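3-HSA hydroxylase, oxygenase (Rhodococcus sp., PDB 2RFQ) hydroxylates the phenolic ring of the cholesterol breakdown product 3-HSA to the catechol 3,4-DHSA, using reduced FMN and molecular oxygen. Local coordinates at residues 14-19 with 45-50; 115-120 with 149-154; 126-131 with 155-160; 335-340 with 357-362. All coordinates share one frame; numbering follows the deposited sequence.

Interaction 1: 14-19 with 45-50; sequences QRLDAL and QETGFF
Arg-15 reaches across to the end of helix 38-47, where its NH1 binds the carbonyl O of Thr-47 at 3.0 Å. The bond is nearly straight, 164° at the hydrogen. The oxygen lies in the guanidinium plane, at its edge, whereas the nitrogen stands above the plane of the carbonyl. Arginine suits this exposed position: its chain, extended from CG to NE, lays CD against Thr-47 O (3.4 Å) and keeps the charge at the surface. Closer to the helix, Arg-15 CB meets Thr-47 CB at 3.8 Å. Leu-16 crosses Thr-47 at about a right angle, bringing CD2 to 3.8 Å from the methyl CG2. Its other branch, CD1, comes obliquely to Phe-49 CD1 at 4.3 Å.

Thr-47 is buried, yet its hydroxyl is satisfied. With chi1 at 69°, OG1 lies between the backbone N and the carbonyl carbon, accepts from Phe-49 N at 3.0 Å in an ST turn, and is also hydrogen-bonded to Leu-44 O. Gly-48 follows with positive phi, a conformation in which a side chain would jam against the preceding carbonyl. Behind, helix 65-76 supplies Ala-71 against both Leu-16 and Phe-49, and the Phe-49 ring meets that of Phe-68. The contact packs helix 11-25 against the Schellman-terminated end of helix 38-47, in the helical N-terminal domain of the acyl-CoA dehydrogenase fold.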
loop_
_atom_site.group_PDB
_atom_site.type_symbol
_atom_site.label_atom_id
_atom_site.label_comp_id
_atom_site.label_asym_id
_atom_site.label_seq_id
_atom_site.Cartn_x
_atom_site.Cartn_y
_atom_site.Cartn_z
ATOM N N GLN A 14 -14.097 -11.072 33.573
ATOM C CA GLN A 14 -14.360 -10.024 34.558
ATOM C C GLN A 14 -13.153 -9.799 35.479
ATOM O O GLN A 14 -12.792 -8.661 35.758
ATOM C CB GLN A 14 -15.615 -10.344 35.379
ATOM C CG GLN A 14 -16.889 -10.332 34.534
ATOM C CD GLN A 14 -18.172 -10.391 35.367
ATOM O OE1 GLN A 14 -18.321 -9.674 36.364
ATOM N NE2 GLN A 14 -19.114 -11.228 34.943
ATOM N N ARG A 15 -12.546 -10.888 35.953
ATOM C CA ARG A 15 -11.375 -10.775 36.812
ATOM C C ARG A 15 -10.188 -10.159 36.054
ATOM O O ARG A 15 -9.433 -9.355 36.622
ATOM C CB ARG A 15 -10.991 -12.124 37.383
ATOM C CG ARG A 15 -12.026 -12.682 38.364
ATOM C CD ARG A 15 -11.663 -14.137 38.649
ATOM N NE ARG A 15 -12.720 -14.852 39.361
ATOM C CZ ARG A 15 -12.934 -16.165 39.260
ATOM N NH1 ARG A 15 -12.165 -16.930 38.478
ATOM N NH2 ARG A 15 -13.919 -16.726 39.949
ATOM N N LEU A 16 -10.042 -10.509 34.771
ATOM C CA LEU A 16 -8.974 -9.900 33.962
ATOM C C LEU A 16 -9.179 -8.392 33.801
ATOM O O LEU A 16 -8.232 -7.614 33.911
ATOM C CB LEU A 16 -8.831 -10.586 32.601
ATOM C CG LEU A 16 -8.181 -11.965 32.660
ATOM C CD1 LEU A 16 -8.392 -12.698 31.311
ATOM C CD2 LEU A 16 -6.679 -11.876 33.074
ATOM N N ASP A 17 -10.420 -7.975 33.560
ATOM C CA ASP A 17 -10.739 -6.553 33.479
ATOM C C ASP A 17 -10.250 -5.767 34.694
ATOM O O ASP A 17 -9.686 -4.680 34.546
ATOM C CB ASP A 17 -12.246 -6.360 33.352
ATOM C CG ASP A 17 -12.721 -6.428 31.935
ATOM O OD1 ASP A 17 -11.904 -6.180 31.012
ATOM O OD2 ASP A 17 -13.934 -6.708 31.748
ATOM N N ALA A 18 -10.497 -6.307 35.884
ATOM C CA ALA A 18 -10.088 -5.684 37.136
ATOM C C ALA A 18 -8.565 -5.549 37.229
ATOM O O ALA A 18 -8.059 -4.681 37.924
ATOM C CB ALA A 18 -10.617 -6.493 38.308
ATOM N N LEU A 19 -7.841 -6.414 36.518
ATOM C CA LEU A 19 -6.385 -6.467 36.616
ATOM C C LEU A 19 -5.678 -5.553 35.619
ATOM O O LEU A 19 -4.505 -5.189 35.812
ATOM C CB LEU A 19 -5.923 -7.931 36.395
ATOM C CG LEU A 19 -4.433 -8.257 36.515
ATOM C CD1 LEU A 19 -3.894 -7.857 37.907
ATOM C CD2 LEU A 19 -4.169 -9.752 36.253
ATOM N N GLN A 45 -2.812 -15.973 37.353
ATOM C CA GLN A 45 -3.184 -17.307 37.829
ATOM C C GLN A 45 -4.497 -17.213 38.633
ATOM O O GLN A 45 -5.432 -17.989 38.414
ATOM C CB GLN A 45 -2.068 -17.913 38.689
ATOM C CG GLN A 45 -2.438 -19.255 39.327
ATOM C CD GLN A 45 -1.334 -19.835 40.197
ATOM O OE1 GLN A 45 -0.168 -19.858 39.820
ATOM N NE2 GLN A 45 -1.701 -20.306 41.377
ATOM N N GLU A 46 -4.566 -16.237 39.534
ATOM C CA GLU A 46 -5.750 -16.083 40.383
ATOM C C GLU A 46 -7.026 -15.719 39.614
ATOM O O GLU A 46 -8.126 -15.981 40.096
ATOM C CB GLU A 46 -5.471 -15.110 41.527
ATOM C CG GLU A 46 -4.434 -15.651 42.502
ATOM C CD GLU A 46 -3.895 -14.592 43.455
ATOM O OE1 GLU A 46 -4.248 -13.395 43.311
ATOM O OE2 GLU A 46 -3.100 -14.967 44.346
ATOM N N THR A 47 -6.893 -15.164 38.410
ATOM C CA THR A 47 -8.102 -14.904 37.599
ATOM C C THR A 47 -8.714 -16.201 37.069
ATOM O O THR A 47 -9.872 -16.209 36.688
ATOM C CB THR A 47 -7.839 -14.021 36.372
ATOM O OG1 THR A 47 -7.036 -14.738 35.396
ATOM C CG2 THR A 47 -7.182 -12.703 36.790
ATOM N N GLY A 48 -7.918 -17.267 37.020
ATOM C CA GLY A 48 -8.315 -18.509 36.353
ATOM C C GLY A 48 -7.844 -18.614 34.911
ATOM O O GLY A 48 -8.089 -19.614 34.232
ATOM N N PHE A 49 -7.155 -17.578 34.432
ATOM C CA PHE A 49 -6.733 -17.520 33.041
ATOM C C PHE A 49 -5.988 -18.769 32.554
ATOM O O PHE A 49 -6.292 -19.291 31.486
ATOM C CB PHE A 49 -5.841 -16.289 32.767
ATOM C CG PHE A 49 -5.202 -16.357 31.395
ATOM C CD1 PHE A 49 -5.974 -16.087 30.251
ATOM C CD2 PHE A 49 -3.878 -16.768 31.244
ATOM C CE1 PHE A 49 -5.429 -16.224 28.965
ATOM C CE2 PHE A 49 -3.302 -16.883 29.961
ATOM C CZ PHE A 49 -4.098 -16.617 28.811
ATOM N N PHE A 50 -4.985 -19.211 33.309
ATOM C CA PHE A 50 -4.169 -20.344 32.835
ATOM C C PHE A 50 -4.985 -21.641 32.780
ATOM O O PHE A 50 -4.651 -22.545 32.016
ATOM C CB PHE A 50 -2.887 -20.504 33.650
ATOM C CG PHE A 50 -1.938 -19.341 33.484
ATOM C CD1 PHE A 50 -1.337 -19.101 32.253
ATOM C CD2 PHE A 50 -1.695 -18.474 34.544
ATOM C CE1 PHE A 50 -0.492 -17.990 32.066
ATOM C CE2 PHE A 50 -0.840 -17.351 34.375
ATOM C CZ PHE A 50 -0.244 -17.129 33.140
#

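Interaction 2: 115-120 with 149-154; sequences RISSSY and SWAVLG
Ser-118 and Val-152 face each other in a parallel strand pair of the beta domain of the acyl-CoA dehydrogenase fold, where Ser-118, Ser-119 and Tyr-120 belong, by similarity, to the FMN site. Ser-117 and Ser-119 use both N and O across the gap. Ser-117 N binds Trp-150 O at 2.9 Å, and Ser-117 O receives Val-152 N; Ser-119 N reaches Val-152 O at 3.1 Å, and Ser-119 O takes Gly-154 N. Gly-154 fits because a CB there would clash with Tyr-120 O. Ahead of the strands, a water links Arg-115 N with Ser-149 OG.

Val-152 carries most of the apolar contact. Its CG1 meets Ile-116 CG2 at 4.0 Å, while CG2 packs on Ser-118 CB at 3.6 Å. CG2 also comes within 3.5 Å of Tyr-120 OH, the two side chains lying side by side and pointing the same way. The Tyr-120 hydroxyl is hydrogen-bonded to His-95. On the opposite sheet face, Ser-119 OG, anti to its backbone N (chi1 179°), is bonded to Ala-140 O, and Ser-117 OG to Ser-142 OG. Helices 80-96 and 101-108 cover Ile-116, and strand 162-172 flanks strand 150-159 on its other edge.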
loop_
_atom_site.group_PDB
_atom_site.type_symbol
_atom_site.label_atom_id
_atom_site.label_comp_id
_atom_site.label_asym_id
_atom_site.label_seq_id
_atom_site.Cartn_x
_atom_site.Cartn_y
_atom_site.Cartn_z
ATOM N N ARG A 115 2.960 -24.460 35.593
ATOM C CA ARG A 115 3.056 -23.911 34.239
ATOM C C ARG A 115 4.206 -24.559 33.464
ATOM O O ARG A 115 5.179 -25.077 34.045
ATOM C CB ARG A 115 3.272 -22.400 34.289
ATOM C CG ARG A 115 2.033 -21.630 34.734
ATOM C CD ARG A 115 2.305 -20.136 34.735
ATOM N NE ARG A 115 3.046 -19.672 35.906
ATOM C CZ ARG A 115 2.477 -19.368 37.079
ATOM N NH1 ARG A 115 1.155 -19.530 37.266
ATOM N NH2 ARG A 115 3.234 -18.937 38.086
ATOM N N ILE A 116 4.073 -24.488 32.150
ATOM C CA ILE A 116 5.008 -25.128 31.219
ATOM C C ILE A 116 5.401 -24.052 30.214
ATOM O O ILE A 116 4.532 -23.287 29.780
ATOM C CB ILE A 116 4.254 -26.276 30.453
ATOM C CG1 ILE A 116 3.742 -27.348 31.424
ATOM C CG2 ILE A 116 5.131 -26.958 29.411
ATOM C CD1 ILE A 116 2.258 -27.229 31.690
ATOM N N SER A 117 6.689 -23.964 29.863
ATOM C CA SER A 117 7.102 -23.044 28.784
ATOM C C SER A 117 7.435 -23.880 27.563
ATOM O O SER A 117 7.381 -25.118 27.636
ATOM C CB SER A 117 8.266 -22.130 29.206
ATOM O OG SER A 117 9.498 -22.829 29.295
ATOM N N SER A 118 7.746 -23.243 26.437
ATOM C CA SER A 118 8.062 -24.058 25.259
ATOM C C SER A 118 9.110 -23.443 24.384
ATOM O O SER A 118 9.437 -22.262 24.517
ATOM C CB SER A 118 6.812 -24.249 24.395
ATOM O OG SER A 118 6.447 -22.990 23.824
ATOM N N SER A 119 9.612 -24.255 23.461
ATOM C CA SER A 119 10.334 -23.723 22.312
ATOM C C SER A 119 10.129 -24.776 21.244
ATOM O O SER A 119 10.689 -25.861 21.334
ATOM C CB SER A 119 11.815 -23.522 22.639
ATOM O OG SER A 119 12.533 -23.033 21.505
ATOM N N TYR A 120 9.264 -24.483 20.272
ATOM C CA TYR A 120 8.857 -25.551 19.330
ATOM C C TYR A 120 9.730 -25.682 18.095
ATOM O O TYR A 120 9.692 -26.726 17.410
ATOM C CB TYR A 120 7.392 -25.385 18.919
ATOM C CG TYR A 120 6.384 -25.628 20.018
ATOM C CD1 TYR A 120 6.258 -26.884 20.628
ATOM C CD2 TYR A 120 5.526 -24.602 20.434
ATOM C CE1 TYR A 120 5.290 -27.092 21.642
ATOM C CE2 TYR A 120 4.570 -24.796 21.424
ATOM C CZ TYR A 120 4.459 -26.053 22.035
ATOM O OH TYR A 120 3.502 -26.279 23.010
ATOM N N SER A 149 7.843 -24.583 35.359
ATOM C CA SER A 149 8.678 -25.607 36.006
ATOM C C SER A 149 8.841 -26.841 35.119
ATOM O O SER A 149 9.440 -27.842 35.538
ATOM C CB SER A 149 8.145 -25.974 37.401
ATOM O OG SER A 149 6.843 -26.468 37.301
ATOM N N TRP A 150 8.324 -26.749 33.891
ATOM C CA TRP A 150 8.517 -27.750 32.836
ATOM C C TRP A 150 8.624 -27.022 31.513
ATOM O O TRP A 150 8.154 -25.885 31.383
ATOM C CB TRP A 150 7.289 -28.649 32.699
ATOM C CG TRP A 150 7.068 -29.577 33.874
ATOM C CD1 TRP A 150 6.517 -29.235 35.082
ATOM C CD2 TRP A 150 7.365 -30.983 33.950
ATOM N NE1 TRP A 150 6.461 -30.331 35.901
ATOM C CE2 TRP A 150 6.973 -31.418 35.237
ATOM C CE3 TRP A 150 7.923 -31.917 33.052
ATOM C CZ2 TRP A 150 7.122 -32.755 35.665
ATOM C CZ3 TRP A 150 8.072 -33.261 33.476
ATOM C CH2 TRP A 150 7.669 -33.651 34.778
ATOM N N ALA A 151 9.212 -27.684 30.521
ATOM C CA ALA A 151 9.213 -27.144 29.152
ATOM C C ALA A 151 8.817 -28.222 28.183
ATOM O O ALA A 151 9.108 -29.401 28.410
ATOM C CB ALA A 151 10.587 -26.596 28.782
ATOM N N VAL A 152 8.123 -27.825 27.115
ATOM C CA VAL A 152 7.931 -28.721 25.976
ATOM C C VAL A 152 8.753 -28.186 24.814
ATOM O O VAL A 152 8.671 -26.999 24.437
ATOM C CB VAL A 152 6.446 -28.905 25.593
ATOM C CG1 VAL A 152 5.738 -29.765 26.635
ATOM C CG2 VAL A 152 5.738 -27.553 25.417
ATOM N N LEU A 153 9.607 -29.066 24.303
ATOM C CA LEU A 153 10.692 -28.671 23.425
ATOM C C LEU A 153 10.603 -29.444 22.127
ATOM O O LEU A 153 10.601 -30.677 22.144
ATOM C CB LEU A 153 12.038 -28.915 24.134
ATOM C CG LEU A 153 12.197 -28.129 25.455
ATOM C CD1 LEU A 153 13.453 -28.571 26.190
ATOM C CD2 LEU A 153 12.217 -26.643 25.188
ATOM N N GLY A 154 10.489 -28.717 21.011
ATOM C CA GLY A 154 10.252 -29.352 19.701
ATOM C C GLY A 154 11.545 -29.827 19.054
ATOM O O GLY A 154 12.566 -29.131 19.060
HETATM O O HOH W 1 5.180 -23.788 37.581
#

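Interaction 3: 126-131 with 155-160; sequences GQVVDG and GPVIKD
Gly-126 and Gln-127 pair in parallel with Val-157 and Ile-158, the short strand segments running 37° apart. Gly-126 is gripped at both ends: its N donates to Pro-156 O at 3.0 Å, and its O accepts from Ile-158 N at a short 2.6 Å. Proline lacks an N-H but serves here through its carbonyl, which meets the donor almost head-on. One residue pair further, Val-128 N binds Ile-158 O at 3.0 Å.

The side chains use the two faces differently. Val-128 CG2 packs obliquely on Val-157 CG1 at 3.7 Å and also touches CB of Lys-159, whose extended chain carries its charge away. On the other face Gln-127 crosses Ile-158 at about a right angle, OE1 lying 3.6 Å from Ile-158 CG2. The chain bends at chi2 (71°), which brings Gln-127 CD to 3.5 Å from Ile-158 O. NE2 then donates to Val-128 O of its own strand at 2.9 Å, in the carbonyl plane and on a lone pair. Gln-127 NE2 also donates to a water 2.8 Å away, which accepts in turn from Asp-160 N. An alanine in place of Gln-127 would probably break the water link from this side chain to Asp-160 N and take the side-chain donor from Val-128 O.

Beta-branched residues suit such extended strands, and here they add a modest apolar patch. Three backbone bonds join the strands, the side chains add a few contacts, and a glutamine at this partly exposed edge can satisfy its amide N-H groups with a carbonyl and a water.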
loop_
_atom_site.group_PDB
_atom_site.type_symbol
_atom_site.label_atom_id
_atom_site.label_comp_id
_atom_site.label_asym_id
_atom_site.label_seq_id
_atom_site.Cartn_x
_atom_site.Cartn_y
_atom_site.Cartn_z
ATOM N N GLY A 126 16.327 -35.728 20.031
ATOM C CA GLY A 126 16.255 -36.831 20.974
ATOM C C GLY A 126 16.670 -38.132 20.311
ATOM O O GLY A 126 16.111 -38.515 19.291
ATOM N N GLN A 127 17.655 -38.810 20.889
ATOM C CA GLN A 127 18.108 -40.109 20.381
ATOM C C GLN A 127 17.350 -41.225 21.071
ATOM O O GLN A 127 17.257 -41.230 22.288
ATOM C CB GLN A 127 19.613 -40.278 20.640
ATOM C CG GLN A 127 20.116 -41.714 20.590
ATOM C CD GLN A 127 20.118 -42.291 19.180
ATOM O OE1 GLN A 127 20.471 -41.600 18.219
ATOM N NE2 GLN A 127 19.747 -43.571 19.057
ATOM N N VAL A 128 16.848 -42.181 20.286
ATOM C CA VAL A 128 16.181 -43.357 20.828
ATOM C C VAL A 128 17.133 -44.119 21.744
ATOM O O VAL A 128 18.267 -44.432 21.355
ATOM C CB VAL A 128 15.656 -44.276 19.687
ATOM C CG1 VAL A 128 15.184 -45.639 20.224
ATOM C CG2 VAL A 128 14.523 -43.598 18.934
ATOM N N VAL A 129 16.654 -44.421 22.954
ATOM C CA VAL A 129 17.344 -45.284 23.922
ATOM C C VAL A 129 16.292 -46.130 24.613
ATOM O O VAL A 129 15.105 -45.854 24.488
ATOM C CB VAL A 129 18.165 -44.483 24.989
ATOM C CG1 VAL A 129 19.274 -43.683 24.328
ATOM C CG2 VAL A 129 17.254 -43.597 25.881
ATOM N N ASP A 130 16.711 -47.167 25.335
ATOM C CA ASP A 130 15.748 -47.966 26.084
ATOM C C ASP A 130 14.932 -47.069 27.010
ATOM O O ASP A 130 15.498 -46.328 27.817
ATOM C CB ASP A 130 16.460 -49.030 26.912
ATOM C CG ASP A 130 17.057 -50.139 26.060
ATOM O OD1 ASP A 130 16.719 -50.244 24.853
ATOM O OD2 ASP A 130 17.865 -50.920 26.610
ATOM N N GLY A 131 13.610 -47.118 26.865
ATOM C CA GLY A 131 12.714 -46.421 27.783
ATOM C C GLY A 131 12.377 -44.995 27.390
ATOM O O GLY A 131 11.611 -44.334 28.087
ATOM N N GLY A 155 11.526 -31.026 18.492
ATOM C CA GLY A 155 12.705 -31.476 17.778
ATOM C C GLY A 155 12.501 -32.826 17.142
ATOM O O GLY A 155 11.483 -33.487 17.400
ATOM N N PRO A 156 13.464 -33.235 16.306
ATOM C CA PRO A 156 13.382 -34.561 15.724
ATOM C C PRO A 156 13.798 -35.651 16.702
ATOM O O PRO A 156 14.600 -35.424 17.629
ATOM C CB PRO A 156 14.385 -34.491 14.567
ATOM C CG PRO A 156 15.458 -33.582 15.091
ATOM C CD PRO A 156 14.685 -32.522 15.886
ATOM N N VAL A 157 13.233 -36.838 16.486
ATOM C CA VAL A 157 13.717 -38.078 17.083
ATOM C C VAL A 157 14.769 -38.665 16.151
ATOM O O VAL A 157 14.550 -38.745 14.937
ATOM C CB VAL A 157 12.559 -39.100 17.266
ATOM C CG1 VAL A 157 13.096 -40.540 17.507
ATOM C CG2 VAL A 157 11.649 -38.666 18.383
ATOM N N ILE A 158 15.907 -39.057 16.729
ATOM C CA ILE A 158 17.010 -39.638 15.976
ATOM C C ILE A 158 17.082 -41.148 16.218
ATOM O O ILE A 158 17.169 -41.617 17.355
ATOM C CB ILE A 158 18.352 -38.934 16.321
ATOM C CG1 ILE A 158 18.235 -37.395 16.162
ATOM C CG2 ILE A 158 19.503 -39.521 15.495
ATOM C CD1 ILE A 158 17.978 -36.899 14.718
ATOM N N LYS A 159 17.026 -41.906 15.131
ATOM C CA LYS A 159 17.024 -43.354 15.199
ATOM C C LYS A 159 17.849 -43.830 14.011
ATOM O O LYS A 159 17.612 -43.389 12.888
ATOM C CB LYS A 159 15.584 -43.840 15.122
ATOM C CG LYS A 159 15.417 -45.321 15.305
ATOM C CD LYS A 159 13.947 -45.661 15.332
ATOM C CE LYS A 159 13.729 -47.112 15.002
ATOM N NZ LYS A 159 12.279 -47.404 15.096
ATOM N N ASP A 160 18.837 -44.690 14.263
ATOM C CA ASP A 160 19.846 -45.064 13.246
ATOM C C ASP A 160 20.490 -43.817 12.630
ATOM O O ASP A 160 20.772 -43.770 11.421
ATOM C CB ASP A 160 19.240 -45.980 12.148
HETATM O O HOH W 2 19.053 -45.520 17.154
#

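Interaction 4: 335-340 with 357-362; sequences SSIDKL and RFWRDA
Ile-337 points toward helix 354-365 and divides its two arms between neighbouring turns. CG2, anti to the backbone N, presses on Trp-359 CA at 3.6 Å and on its CB at 3.9 Å. The other arm is carried on by an extended chi2, and its CD1 reaches Ala-362 CB at 3.5 Å. A branched aliphatic chain fills both places at once, and the small alanine lets it come close. Replacing Ile-337 by alanine would probably open a gap between the helices beside Trp-359 CA and Ala-362 CB.

The two segments run antiparallel, 149° apart with axes 9.7 Å from each other, within the helical C-terminal domain of the acyl-CoA dehydrogenase fold; helix 233-266 packs on Ile-337 and Phe-358 through Ala-249 and Ala-252.

In Trp-359 chi1 (178°) sets CG anti to the backbone N, and chi2 of 65° then turns the NE1 edge to Asp-338. Asp-338 OD1 lies in the indole plane against the side formed by Trp-359 NE1 and CD1, 3.1 Å from both atoms; the two side chains cross at about a right angle. His-363 NE2 is the hydrogen-bond partner of OD1. The indole stacks on Phe-341 and on Trp-359 of the second subunit, carrying the contact into the tetramer interface.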
loop_
_atom_site.group_PDB
_atom_site.type_symbol
_atom_site.label_atom_id
_atom_site.label_comp_id
_atom_site.label_asym_id
_atom_site.label_seq_id
_atom_site.Cartn_x
_atom_site.Cartn_y
_atom_site.Cartn_z
ATOM N N SER A 335 0.240 -3.073 10.638
ATOM C CA SER A 335 -0.016 -1.919 9.757
ATOM C C SER A 335 -0.803 -0.826 10.474
ATOM O O SER A 335 -0.520 0.368 10.322
ATOM C CB SER A 335 -0.747 -2.393 8.511
ATOM O OG SER A 335 -1.067 -1.320 7.636
ATOM N N SER A 336 -1.784 -1.243 11.275
ATOM C CA SER A 336 -2.623 -0.307 12.016
ATOM C C SER A 336 -1.836 0.412 13.105
ATOM O O SER A 336 -1.957 1.639 13.256
ATOM C CB SER A 336 -3.807 -1.065 12.584
ATOM O OG SER A 336 -4.561 -1.601 11.480
ATOM N N ILE A 337 -1.011 -0.329 13.846
ATOM C CA ILE A 337 -0.171 0.310 14.885
ATOM C C ILE A 337 0.776 1.305 14.195
ATOM O O ILE A 337 0.986 2.444 14.671
ATOM C CB ILE A 337 0.642 -0.731 15.688
ATOM C CG1 ILE A 337 -0.327 -1.580 16.514
ATOM C CG2 ILE A 337 1.645 -0.015 16.626
ATOM C CD1 ILE A 337 0.290 -2.839 17.024
ATOM N N ASP A 338 1.345 0.886 13.066
ATOM C CA ASP A 338 2.248 1.762 12.315
ATOM C C ASP A 338 1.561 3.083 11.945
ATOM O O ASP A 338 2.163 4.173 12.120
ATOM C CB ASP A 338 2.769 1.060 11.059
ATOM C CG ASP A 338 3.831 0.016 11.378
ATOM O OD1 ASP A 338 4.193 -0.127 12.563
ATOM O OD2 ASP A 338 4.308 -0.666 10.451
ATOM N N LYS A 339 0.315 2.994 11.459
ATOM C CA LYS A 339 -0.441 4.178 11.078
ATOM C C LYS A 339 -0.597 5.096 12.282
ATOM O O LYS A 339 -0.422 6.315 12.161
ATOM C CB LYS A 339 -1.840 3.819 10.538
ATOM C CG LYS A 339 -1.868 3.140 9.195
ATOM C CD LYS A 339 -3.338 2.871 8.786
ATOM C CE LYS A 339 -3.445 2.220 7.407
ATOM N NZ LYS A 339 -2.647 0.932 7.278
ATOM N N LEU A 340 -0.927 4.512 13.438
ATOM C CA LEU A 340 -1.205 5.323 14.640
ATOM C C LEU A 340 0.081 5.973 15.154
ATOM O O LEU A 340 0.094 7.176 15.505
ATOM C CB LEU A 340 -1.853 4.490 15.751
ATOM C CG LEU A 340 -3.183 3.853 15.337
ATOM C CD1 LEU A 340 -3.671 2.834 16.378
ATOM C CD2 LEU A 340 -4.213 4.935 15.134
ATOM N N ARG A 357 5.907 1.597 22.658
ATOM C CA ARG A 357 6.112 0.231 23.181
ATOM C C ARG A 357 5.288 -0.798 22.410
ATOM O O ARG A 357 5.817 -1.845 22.031
ATOM C CB ARG A 357 5.797 0.162 24.677
ATOM C CG ARG A 357 6.385 -1.093 25.317
ATOM C CD ARG A 357 5.941 -1.214 26.748
ATOM N NE ARG A 357 6.457 -0.108 27.547
ATOM C CZ ARG A 357 5.716 0.867 28.063
ATOM N NH1 ARG A 357 4.399 0.880 27.891
ATOM N NH2 ARG A 357 6.304 1.824 28.781
ATOM N N PHE A 358 3.990 -0.529 22.195
ATOM C CA PHE A 358 3.169 -1.447 21.403
ATOM C C PHE A 358 3.752 -1.609 20.011
ATOM O O PHE A 358 3.717 -2.698 19.439
ATOM C CB PHE A 358 1.754 -0.902 21.296
ATOM C CG PHE A 358 0.927 -1.063 22.567
ATOM C CD1 PHE A 358 0.706 -2.334 23.137
ATOM C CD2 PHE A 358 0.320 0.054 23.150
ATOM C CE1 PHE A 358 -0.100 -2.474 24.283
ATOM C CE2 PHE A 358 -0.465 -0.065 24.311
ATOM C CZ PHE A 358 -0.691 -1.342 24.866
ATOM N N TRP A 359 4.296 -0.511 19.476
ATOM C CA TRP A 359 4.910 -0.513 18.133
ATOM C C TRP A 359 6.100 -1.468 18.097
ATOM O O TRP A 359 6.139 -2.377 17.270
ATOM C CB TRP A 359 5.293 0.944 17.760
ATOM C CG TRP A 359 5.971 1.130 16.439
ATOM C CD1 TRP A 359 5.451 0.909 15.180
ATOM C CD2 TRP A 359 7.312 1.572 16.252
ATOM N NE1 TRP A 359 6.405 1.201 14.214
ATOM C CE2 TRP A 359 7.552 1.609 14.846
ATOM C CE3 TRP A 359 8.336 1.945 17.133
ATOM C CZ2 TRP A 359 8.784 2.039 14.308
ATOM C CZ3 TRP A 359 9.570 2.363 16.593
ATOM C CH2 TRP A 359 9.781 2.383 15.209
ATOM N N ARG A 360 7.053 -1.296 19.017
ATOM C CA ARG A 360 8.215 -2.196 19.045
ATOM C C ARG A 360 7.817 -3.621 19.347
ATOM O O ARG A 360 8.331 -4.580 18.736
ATOM C CB ARG A 360 9.223 -1.711 20.074
ATOM C CG ARG A 360 9.939 -0.425 19.598
ATOM C CD ARG A 360 10.969 0.045 20.634
ATOM N NE ARG A 360 10.342 0.528 21.870
ATOM C CZ ARG A 360 10.263 -0.152 23.015
ATOM N NH1 ARG A 360 10.760 -1.389 23.125
ATOM N NH2 ARG A 360 9.668 0.397 24.063
ATOM N N ASP A 361 6.883 -3.764 20.286
ATOM C CA ASP A 361 6.409 -5.101 20.686
ATOM C C ASP A 361 5.774 -5.889 19.524
ATOM O O ASP A 361 6.043 -7.091 19.358
ATOM C CB ASP A 361 5.420 -4.971 21.842
ATOM C CG ASP A 361 6.095 -4.664 23.179
ATOM O OD1 ASP A 361 7.341 -4.648 23.284
ATOM O OD2 ASP A 361 5.354 -4.389 24.160
ATOM N N ALA A 362 4.915 -5.214 18.754
ATOM C CA ALA A 362 4.225 -5.867 17.613
ATOM C C ALA A 362 5.242 -6.251 16.555
ATOM O O ALA A 362 5.188 -7.352 15.994
ATOM C CB ALA A 362 3.130 -4.951 17.034
HETATM O O HOH W 3 7.096 0.486 10.935
#

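How the interactions relate
Interactions 2 and 4 are buried, whereas 1 and 3 reach the surface. Interactions 2 and 3 share strand 150-159: its first half pairs with strand 116-119 beside the probable FMN site, its second half with strand 124-129 at a more outlying part of the same sheet, where side-chain packing is thinner. Interactions 1 and 4 join helices instead, one in the N-terminal and one in the C-terminal helical domain. A polar bond ties a helix end in interaction 1; interaction 4 rests mainly on apolar arms and alone touches another subunit. Interactions 1 and 2 meet directly, through Gln-45 OE1 and Arg-115 NH1 at 2.9 Å, while 3 and 4 lie farthest apart, their centres about 43 Å from each other.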